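Local coordinates for protein probable TonB-dependent receptor (Pseudomonas aeruginosa, PDB 4K3F) that binds a methionine analogue, selenomethionine, between two lobes and probably acts as the periplasmic lipoprotein receptor that delivers methionine to an uptake system, at residues Leu52-Phe57 with Asn198-Arg203; Glu83-Tyr88 with Met167-Thr172; Ile126-Asn131 with Lys139-Asn144. All coordinates share one frame; numbering follows the deposited sequence.

Contact 1: residues Leu52-Phe57 with Asn198-Arg203; sequences LDANFF and NILVAR. With MSE (selenomethionine), chain B.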
loop_
_atom_site.group_PDB
_atom_site.type_symbol
_atom_site.label_atom_id
_atom_site.label_comp_id
_atom_site.label_asym_id
_atom_site.label_seq_id
_atom_site.Cartn_x
_atom_site.Cartn_y
_atom_site.Cartn_z
ATOM N N LEU A 52 -17.519 -4.536 -10.141
ATOM C CA LEU A 52 -16.322 -4.299 -10.963
ATOM C C LEU A 52 -15.591 -5.640 -11.013
ATOM O O LEU A 52 -15.774 -6.486 -10.117
ATOM C CB LEU A 52 -15.423 -3.249 -10.318
ATOM C CG LEU A 52 -16.055 -1.888 -10.115
ATOM C CD1 LEU A 52 -15.100 -0.945 -9.397
ATOM C CD2 LEU A 52 -16.450 -1.313 -11.448
ATOM N N ASP A 53 -14.771 -5.832 -12.037
ATOM C CA ASP A 53 -14.120 -7.107 -12.255
ATOM C C ASP A 53 -12.870 -7.382 -11.348
ATOM O O ASP A 53 -12.615 -8.518 -10.976
ATOM C CB ASP A 53 -13.641 -7.211 -13.672
ATOM C CG ASP A 53 -14.773 -7.204 -14.725
ATOM O OD1 ASP A 53 -15.834 -7.842 -14.533
ATOM O OD2 ASP A 53 -14.559 -6.548 -15.756
ATOM N N ALA A 54 -12.149 -6.348 -11.000
ATOM C CA ALA A 54 -10.866 -6.455 -10.322
ATOM C C ALA A 54 -10.506 -5.153 -9.623
ATOM O O ALA A 54 -11.181 -4.133 -9.770
ATOM C CB ALA A 54 -9.790 -6.782 -11.349
ATOM N N ASN A 55 -9.471 -5.199 -8.807
ATOM C CA ASN A 55 -8.933 -3.996 -8.204
ATOM C C ASN A 55 -7.407 -4.047 -8.108
ATOM O O ASN A 55 -6.777 -5.111 -8.205
ATOM C CB ASN A 55 -9.610 -3.639 -6.855
ATOM C CG ASN A 55 -9.356 -4.661 -5.755
ATOM O OD1 ASN A 55 -8.211 -5.012 -5.448
ATOM N ND2 ASN A 55 -10.403 -5.096 -5.126
ATOM N N PHE A 56 -6.845 -2.879 -7.845
ATOM C CA PHE A 56 -5.388 -2.704 -7.772
ATOM C C PHE A 56 -5.101 -1.589 -6.798
ATOM O O PHE A 56 -5.161 -0.426 -7.140
ATOM C CB PHE A 56 -4.821 -2.451 -9.170
ATOM C CG PHE A 56 -3.327 -2.244 -9.206
ATOM C CD1 PHE A 56 -2.471 -3.055 -8.478
ATOM C CD2 PHE A 56 -2.770 -1.265 -9.995
ATOM C CE1 PHE A 56 -1.080 -2.855 -8.530
ATOM C CE2 PHE A 56 -1.383 -1.077 -10.049
ATOM C CZ PHE A 56 -0.545 -1.873 -9.333
ATOM N N PHE A 57 -4.792 -1.990 -5.562
ATOM C CA PHE A 57 -4.620 -1.028 -4.444
ATOM C C PHE A 57 -3.986 -1.597 -3.195
ATOM O O PHE A 57 -3.591 -0.828 -2.373
ATOM C CB PHE A 57 -5.922 -0.328 -4.021
ATOM C CG PHE A 57 -6.782 -1.145 -3.084
ATOM C CD1 PHE A 57 -7.537 -2.186 -3.550
ATOM C CD2 PHE A 57 -6.786 -0.874 -1.724
ATOM C CE1 PHE A 57 -8.345 -2.951 -2.671
ATOM C CE2 PHE A 57 -7.570 -1.615 -0.865
ATOM C CZ PHE A 57 -8.335 -2.650 -1.338
ATOM N N ASN A 198 2.227 -4.864 -3.903
ATOM C CA ASN A 198 0.846 -4.551 -4.297
ATOM C C ASN A 198 0.403 -5.440 -5.456
ATOM O O ASN A 198 1.159 -5.659 -6.399
ATOM C CB ASN A 198 0.708 -3.071 -4.669
ATOM C CG ASN A 198 0.658 -2.157 -3.426
ATOM O OD1 ASN A 198 -0.115 -1.212 -3.383
ATOM N ND2 ASN A 198 1.455 -2.502 -2.366
ATOM N N ILE A 199 -0.803 -5.978 -5.327
ATOM C CA ILE A 199 -1.287 -7.000 -6.206
ATOM C C ILE A 199 -2.559 -6.567 -6.943
ATOM O O ILE A 199 -3.426 -5.878 -6.407
ATOM C CB ILE A 199 -1.603 -8.275 -5.398
ATOM C CG1 ILE A 199 -2.367 -7.937 -4.098
ATOM C CG2 ILE A 199 -0.295 -8.958 -5.018
ATOM C CD1 ILE A 199 -2.948 -9.115 -3.368
ATOM N N LEU A 200 -2.678 -7.080 -8.139
ATOM C CA LEU A 200 -3.934 -7.048 -8.872
ATOM C C LEU A 200 -4.799 -8.153 -8.248
ATOM O O LEU A 200 -4.318 -9.268 -8.093
ATOM C CB LEU A 200 -3.687 -7.354 -10.327
ATOM C CG LEU A 200 -4.899 -7.569 -11.216
ATOM C CD1 LEU A 200 -5.649 -6.295 -11.371
ATOM C CD2 LEU A 200 -4.469 -8.068 -12.594
ATOM N N VAL A 201 -6.072 -7.866 -7.962
ATOM C CA VAL A 201 -6.961 -8.771 -7.223
ATOM C C VAL A 201 -8.232 -8.908 -8.013
ATOM O O VAL A 201 -8.756 -7.925 -8.585
ATOM C CB VAL A 201 -7.242 -8.215 -5.779
ATOM C CG1 VAL A 201 -8.358 -8.990 -5.082
ATOM C CG2 VAL A 201 -5.955 -8.335 -4.990
ATOM N N ALA A 202 -8.736 -10.123 -8.062
ATOM C CA ALA A 202 -9.981 -10.381 -8.780
ATOM C C ALA A 202 -10.731 -11.479 -8.086
ATOM O O ALA A 202 -10.620 -11.588 -6.871
ATOM C CB ALA A 202 -9.648 -10.678 -10.250
ATOM N N ARG A 203 -11.526 -12.249 -8.810
ATOM C CA ARG A 203 -12.349 -13.298 -8.212
ATOM C C ARG A 203 -11.984 -14.657 -8.800
ATOM O O ARG A 203 -11.425 -14.721 -9.881
ATOM C CB ARG A 203 -13.805 -13.011 -8.546
ATOM C CG ARG A 203 -14.320 -11.721 -7.904
ATOM C CD ARG A 203 -15.840 -11.555 -7.984
ATOM N NE ARG A 203 -16.255 -11.616 -9.374
ATOM C CZ ARG A 203 -16.441 -10.577 -10.185
ATOM N NH1 ARG A 203 -16.463 -9.325 -9.723
ATOM N NH2 ARG A 203 -16.705 -10.807 -11.459
HETATM N N MSE B 300 -0.421 1.024 -1.532
HETATM C CA MSE B 300 -0.524 0.675 -0.086
HETATM C C MSE B 300 0.865 0.227 0.357
HETATM O O MSE B 300 1.522 -0.529 -0.366
HETATM O OXT MSE B 300 1.324 0.606 1.441
HETATM C CB MSE B 300 -1.561 -0.431 0.167
HETATM C CG MSE B 300 -1.699 -0.773 1.631
HETATM SE SE MSE B 300 -2.901 -2.309 1.862
HETATM C CE MSE B 300 -4.536 -1.519 1.342
HETATM O O HOH W 1 -17.526 -8.163 -12.401
HETATM O O HOH W 2 -5.512 -4.817 -5.059
#

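Contact 2: residues Glu83-Tyr88 with Met167-Thr172; sequences EPLGAY and MALINT. With MSE (selenomethionine), chain B.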
loop_
_atom_site.group_PDB
_atom_site.type_symbol
_atom_site.label_atom_id
_atom_site.label_comp_id
_atom_site.label_asym_id
_atom_site.label_seq_id
_atom_site.Cartn_x
_atom_site.Cartn_y
_atom_site.Cartn_z
ATOM N N GLU A 83 5.790 -0.375 -2.298
ATOM C CA GLU A 83 5.805 1.039 -1.862
ATOM C C GLU A 83 6.425 1.099 -0.486
ATOM O O GLU A 83 5.710 1.093 0.502
ATOM C CB GLU A 83 4.373 1.587 -1.741
ATOM C CG GLU A 83 3.629 1.677 -3.032
ATOM C CD GLU A 83 2.149 2.039 -2.881
ATOM O OE1 GLU A 83 1.680 2.549 -1.810
ATOM O OE2 GLU A 83 1.454 1.787 -3.849
ATOM N N PRO A 84 7.760 1.142 -0.398
ATOM C CA PRO A 84 8.360 1.129 0.940
ATOM C C PRO A 84 7.783 2.212 1.851
ATOM O O PRO A 84 7.731 3.397 1.486
ATOM C CB PRO A 84 9.837 1.330 0.655
ATOM C CG PRO A 84 10.007 0.680 -0.675
ATOM C CD PRO A 84 8.754 1.056 -1.455
ATOM N N LEU A 85 7.315 1.795 3.013
ATOM C CA LEU A 85 6.607 2.705 3.929
ATOM C C LEU A 85 7.609 3.561 4.687
ATOM O O LEU A 85 8.589 3.032 5.251
ATOM C CB LEU A 85 5.785 1.883 4.900
ATOM C CG LEU A 85 4.861 2.790 5.718
ATOM C CD1 LEU A 85 3.450 2.315 5.587
ATOM C CD2 LEU A 85 5.379 2.767 7.112
ATOM N N GLY A 86 7.339 4.868 4.724
ATOM C CA GLY A 86 8.140 5.814 5.434
ATOM C C GLY A 86 7.496 6.397 6.683
ATOM O O GLY A 86 6.256 6.433 6.833
ATOM N N ALA A 87 8.365 6.910 7.546
ATOM C CA ALA A 87 8.011 7.707 8.725
ATOM C C ALA A 87 8.328 9.171 8.438
ATOM O O ALA A 87 9.434 9.484 8.003
ATOM C CB ALA A 87 8.790 7.207 9.938
ATOM N N TYR A 88 7.346 10.049 8.649
ATOM C CA TYR A 88 7.430 11.446 8.310
ATOM C C TYR A 88 7.199 12.288 9.539
ATOM O O TYR A 88 6.536 11.875 10.476
ATOM C CB TYR A 88 6.403 11.823 7.220
ATOM C CG TYR A 88 6.512 10.977 5.983
ATOM C CD1 TYR A 88 5.793 9.798 5.859
ATOM C CD2 TYR A 88 7.340 11.335 4.938
ATOM C CE1 TYR A 88 5.909 8.999 4.742
ATOM C CE2 TYR A 88 7.452 10.533 3.821
ATOM C CZ TYR A 88 6.747 9.363 3.725
ATOM O OH TYR A 88 6.842 8.557 2.603
HETATM N N MSE A 167 5.315 12.334 14.756
HETATM C CA MSE A 167 5.717 11.512 13.602
HETATM C C MSE A 167 4.500 10.717 13.145
HETATM O O MSE A 167 3.679 10.288 13.992
HETATM C CB MSE A 167 6.881 10.595 13.982
HETATM C CG MSE A 167 7.524 9.878 12.803
HETATM SE SE MSE A 167 9.296 9.186 13.246
HETATM C CE MSE A 167 8.707 7.832 14.521
ATOM N N ALA A 168 4.449 10.459 11.844
ATOM C CA ALA A 168 3.424 9.631 11.228
ATOM C C ALA A 168 4.028 8.659 10.243
ATOM O O ALA A 168 4.893 9.007 9.450
ATOM C CB ALA A 168 2.354 10.474 10.566
ATOM N N LEU A 169 3.575 7.411 10.317
ATOM C CA LEU A 169 4.013 6.382 9.376
ATOM C C LEU A 169 2.888 6.219 8.369
ATOM O O LEU A 169 1.819 5.734 8.716
ATOM C CB LEU A 169 4.357 5.071 10.094
ATOM C CG LEU A 169 5.785 5.021 10.699
ATOM C CD1 LEU A 169 5.983 6.068 11.785
ATOM C CD2 LEU A 169 6.082 3.625 11.219
ATOM N N ILE A 170 3.151 6.651 7.140
ATOM C CA ILE A 170 2.098 6.900 6.150
ATOM C C ILE A 170 2.323 6.031 4.940
ATOM O O ILE A 170 3.420 6.017 4.390
ATOM C CB ILE A 170 2.111 8.350 5.707
ATOM C CG1 ILE A 170 1.947 9.234 6.954
ATOM C CG2 ILE A 170 1.013 8.588 4.697
ATOM C CD1 ILE A 170 1.993 10.704 6.667
ATOM N N ASN A 171 1.291 5.283 4.555
ATOM C CA ASN A 171 1.331 4.474 3.347
ATOM C C ASN A 171 1.717 5.354 2.177
ATOM O O ASN A 171 1.211 6.490 1.998
ATOM C CB ASN A 171 -0.011 3.815 3.058
ATOM C CG ASN A 171 -0.388 2.797 4.111
ATOM O OD1 ASN A 171 -1.023 3.131 5.141
ATOM N ND2 ASN A 171 0.033 1.572 3.904
ATOM N N THR A 172 2.579 4.816 1.329
ATOM C CA THR A 172 3.179 5.650 0.263
ATOM C C THR A 172 2.142 6.208 -0.736
ATOM O O THR A 172 2.257 7.342 -1.225
ATOM C CB THR A 172 4.280 4.836 -0.428
ATOM O OG1 THR A 172 5.312 4.629 0.534
ATOM C CG2 THR A 172 4.823 5.551 -1.652
HETATM N N MSE B 300 -0.421 1.024 -1.532
HETATM C CA MSE B 300 -0.524 0.675 -0.086
HETATM C C MSE B 300 0.865 0.227 0.357
HETATM O O MSE B 300 1.522 -0.529 -0.366
HETATM O OXT MSE B 300 1.324 0.606 1.441
HETATM C CB MSE B 300 -1.561 -0.431 0.167
HETATM C CG MSE B 300 -1.699 -0.773 1.631
HETATM SE SE MSE B 300 -2.901 -2.309 1.862
HETATM C CE MSE B 300 -4.536 -1.519 1.342
HETATM O O HOH W 3 3.506 2.160 1.910
HETATM O O HOH W 4 5.583 6.209 2.814
#

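Contact 3: residues Ile126-Asn131 with Lys139-Asn144; sequences IKLKDN and KDIVDN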
loop_
_atom_site.group_PDB
_atom_site.type_symbol
_atom_site.label_atom_id
_atom_site.label_comp_id
_atom_site.label_asym_id
_atom_site.label_seq_id
_atom_site.Cartn_x
_atom_site.Cartn_y
_atom_site.Cartn_z
ATOM N N ILE A 126 11.294 1.511 19.144
ATOM C CA ILE A 126 10.767 0.602 20.146
ATOM C C ILE A 126 11.348 -0.753 19.841
ATOM O O ILE A 126 12.044 -0.931 18.833
ATOM C CB ILE A 126 9.235 0.462 20.073
ATOM C CG1 ILE A 126 8.863 -0.181 18.735
ATOM C CG2 ILE A 126 8.539 1.807 20.309
ATOM C CD1 ILE A 126 7.388 -0.190 18.412
ATOM N N LYS A 127 11.049 -1.720 20.693
ATOM C CA LYS A 127 11.357 -3.103 20.397
ATOM C C LYS A 127 10.068 -3.931 20.566
ATOM O O LYS A 127 9.292 -3.705 21.498
ATOM C CB LYS A 127 12.494 -3.627 21.267
ATOM C CG LYS A 127 12.931 -5.015 20.843
ATOM C CD LYS A 127 14.277 -5.400 21.426
ATOM C CE LYS A 127 15.058 -6.204 20.412
ATOM N NZ LYS A 127 14.319 -7.420 20.013
ATOM N N LEU A 128 9.816 -4.812 19.592
ATOM C CA LEU A 128 8.719 -5.766 19.659
ATOM C C LEU A 128 9.191 -7.133 20.171
ATOM O O LEU A 128 10.371 -7.484 20.036
ATOM C CB LEU A 128 8.114 -5.946 18.270
ATOM C CG LEU A 128 7.424 -4.718 17.641
ATOM C CD1 LEU A 128 7.142 -5.012 16.183
ATOM C CD2 LEU A 128 6.129 -4.383 18.372
ATOM N N LYS A 129 8.271 -7.898 20.773
ATOM C CA LYS A 129 8.582 -9.242 21.275
ATOM C C LYS A 129 9.208 -10.118 20.194
ATOM O O LYS A 129 8.935 -9.943 19.008
ATOM C CB LYS A 129 7.329 -9.924 21.838
ATOM C CG LYS A 129 6.259 -10.241 20.803
ATOM C CD LYS A 129 4.953 -10.699 21.453
ATOM C CE LYS A 129 4.013 -11.342 20.429
ATOM N NZ LYS A 129 2.645 -11.611 20.982
ATOM N N ASP A 130 10.071 -11.024 20.638
ATOM C CA ASP A 130 10.855 -11.854 19.746
ATOM C C ASP A 130 10.014 -12.727 18.799
ATOM O O ASP A 130 10.395 -12.973 17.657
ATOM C CB ASP A 130 11.760 -12.738 20.596
ATOM C CG ASP A 130 12.738 -13.506 19.756
ATOM O OD1 ASP A 130 13.680 -12.877 19.244
ATOM O OD2 ASP A 130 12.540 -14.723 19.596
ATOM N N ASN A 131 8.863 -13.179 19.270
ATOM C CA ASN A 131 8.001 -14.055 18.467
ATOM C C ASN A 131 6.946 -13.264 17.653
ATOM O O ASN A 131 5.922 -13.817 17.241
ATOM C CB ASN A 131 7.305 -15.103 19.366
ATOM C CG ASN A 131 6.395 -14.474 20.421
ATOM O OD1 ASN A 131 6.753 -13.477 21.055
ATOM N ND2 ASN A 131 5.226 -15.071 20.631
ATOM N N LYS A 139 0.441 -3.858 22.060
ATOM C CA LYS A 139 0.588 -4.808 23.152
ATOM C C LYS A 139 1.842 -5.697 23.079
ATOM O O LYS A 139 2.269 -6.252 24.096
ATOM C CB LYS A 139 -0.637 -5.732 23.232
ATOM N N ASP A 140 2.396 -5.847 21.883
ATOM C CA ASP A 140 3.600 -6.627 21.632
ATOM C C ASP A 140 4.906 -5.848 21.818
ATOM O O ASP A 140 5.985 -6.409 21.622
ATOM C CB ASP A 140 3.535 -7.190 20.206
ATOM C CG ASP A 140 2.343 -8.101 20.021
ATOM O OD1 ASP A 140 1.940 -8.738 21.015
ATOM O OD2 ASP A 140 1.797 -8.160 18.896
ATOM N N ILE A 141 4.815 -4.576 22.223
ATOM C CA ILE A 141 6.008 -3.778 22.503
ATOM C C ILE A 141 6.600 -4.238 23.839
ATOM O O ILE A 141 5.889 -4.294 24.869
ATOM C CB ILE A 141 5.684 -2.255 22.499
ATOM C CG1 ILE A 141 5.270 -1.773 21.100
ATOM C CG2 ILE A 141 6.847 -1.402 22.991
ATOM C CD1 ILE A 141 4.770 -0.339 21.026
ATOM N N VAL A 142 7.892 -4.579 23.793
ATOM C CA VAL A 142 8.642 -5.009 24.978
ATOM C C VAL A 142 9.642 -3.967 25.498
ATOM O O VAL A 142 10.153 -4.117 26.583
ATOM C CB VAL A 142 9.374 -6.350 24.755
ATOM C CG1 VAL A 142 8.360 -7.453 24.467
ATOM C CG2 VAL A 142 10.437 -6.273 23.673
ATOM N N ASP A 143 9.944 -2.949 24.706
ATOM C CA ASP A 143 10.867 -1.865 25.086
ATOM C C ASP A 143 10.370 -0.546 24.485
ATOM O O ASP A 143 10.180 -0.427 23.287
ATOM C CB ASP A 143 12.256 -2.180 24.586
ATOM C CG ASP A 143 13.363 -1.348 25.245
ATOM O OD1 ASP A 143 13.267 -0.871 26.384
ATOM O OD2 ASP A 143 14.378 -1.159 24.576
ATOM N N ASN A 144 10.183 0.447 25.347
ATOM C CA ASN A 144 9.776 1.765 24.915
ATOM C C ASN A 144 10.396 2.817 25.837
ATOM O O ASN A 144 9.690 3.471 26.671
ATOM C CB ASN A 144 8.262 1.833 24.935
ATOM C CG ASN A 144 7.714 3.131 24.346
ATOM O OD1 ASN A 144 8.448 3.978 23.805
ATOM N ND2 ASN A 144 6.405 3.275 24.434
#

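Contact 1: residues Leu52-Phe57 with Asn198-Arg203
N55 and V201 form an antiparallel hydrogen-bonded pair at the tight centre of this contact. N55 N meets V201 O at 2.8 Å, and V201 N returns the bond to N55 O at 2.9 Å. Their side chains run side by side. N55 CG sits between the backbone N and the carbonyl carbon (chi1 65°), which lays OD1 against V201 CB at 3.4 Å; ND2 bonds N44 OD1. F56 points to the other face and turns its ring edge to I199 O, 3.6 Å from CD1. Beyond it the strands part. There a water accepts from F57 N and also meets I199 O and N55 OD1. At this end N198 grips selenomethionine: OD1 takes its amino N, and ND2 gives to its carboxylate O at 2.8 Å.

The opposite end is looser and partly exposed. R203 NH1 gives a weak, bent bond to L52 O (126°) and also bonds V47 O. D53 OD1 and R203 NH2 stand 4.4 Å apart, bridged by a water. R203 NE pairs with D205, and D53 OD2 takes T6 N.

Strand 54-59 lies between strands 3-9 and 198-202. M212 of helix 210-218 packs on A54, L200 and A202; V47 of helix 42-48 packs on N55.

Contact 2: residues Glu83-Tyr88 with Met167-Thr172
The contact lines the selenomethionine site where 83-88 crosses from one lobe to the other; E83 packs on T172 there. CB of E83 lies 3.5 Å from CB of T172. The E83 chain is extended beyond CG, and OE1 takes the amino N of the ligand at 2.6 Å. OE2 is held by H81 NE2, which helps fix the carboxylate. N171 ND2 gives a nearly straight bond (169°) to the ligand OXT at 2.9 Å. A water joins OXT to E83 O and T172 N. N171 is the N-cap of helix 172-177, and that helix end may favour the negative charge of the ligand carboxylate.

A second water has four partners: G86 N, I170 O, Y88 OH and T172 OG1. It sits at the edge of the Y88 ring, in plane, as does I170 O. With CG anti to the carbonyl carbon (chi1 -55°), the Y88 side chain crosses I170 at about a right angle, CD1 meeting I170 CB at 4.0 Å.

Farther on, the strands pair. Y88 N meets A168 O at 2.8 Å, A168 N answers to Y88 O, and I170 N bonds G86 O. On the other face A87 CB touches L169 CD1 at 3.5 Å and SE of M167, a selenomethionine residue. The L85 and L169 side chains cross at about a right angle, L85 CD2 meeting L169 CB at 3.9 Å.

A crossover such as 83-88, which leaves one sheet, borders the ligand and enters the next, is typical of the two-lobed periplasmic binding protein fold.

Contact 3: residues Ile126-Asn131 with Lys139-Asn144
I126 CA approaches D143 O at 3.4 Å. The I126 side chain turns toward I141, but where its CD1 meets I141 CD1 is uncertain, because I126 is modelled in two conformers. L117 and L120 of helix 110-122 also touch I126.

K127 comes next and carries most of the backbone pairing. Its N gives to D143 O at 3.0 Å, in the carbonyl plane and on a lone pair. Its O takes V142 N at 2.8 Å and a weak, longer bond from D143 N. One residue thus faces two, which makes a classic beta bulge in a two-stranded antiparallel hairpin. K127 CB lies over D143 CB at 3.6 Å.

Past the bulge, L128 pairs with I141 without direct backbone bonds, and their side chains diverge. L128 CD2 still reaches I141 CG1 at 3.9 Å. L118 of helix 110-122 touches the L128 side chain, and D121 OD2 takes L128 N.

K129 closes the pairing. Its N bonds D140 O at 2.9 Å, nearly along the C=O axis. V142 CG1 rests on K129 CA at 3.7 Å. K129 CG sits between the backbone N and the carbonyl carbon (chi1 66°), and the extended chain then crosses D140 at a slant. NZ forms a salt bridge with D140 OD1 at 3.0 Å, approaching from above the carboxylate plane (62° out of it). D140 OD2 is taken by T137 N.

Overall arrangement
From the N terminus the chain first lays down 52-57, in the sheet of the first lobe. It passes 83-88 on its way into the second lobe. There 126-131 and 139-144 close the short loop of contact 3. Then 167-172 returns to 83-88 and closes contact 2. Last, 198-203 comes back to the first lobe and closes contact 1. The three loops nest, 3 inside 2 inside 1, and none cross. Contact 1 pairs strands in the first lobe's sheet and contact 2 in the second's; the two meet at the ligand, N198 lying beside E83. Contact 3 is a peripheral hairpin, its centre about 20 Å from that of contact 2.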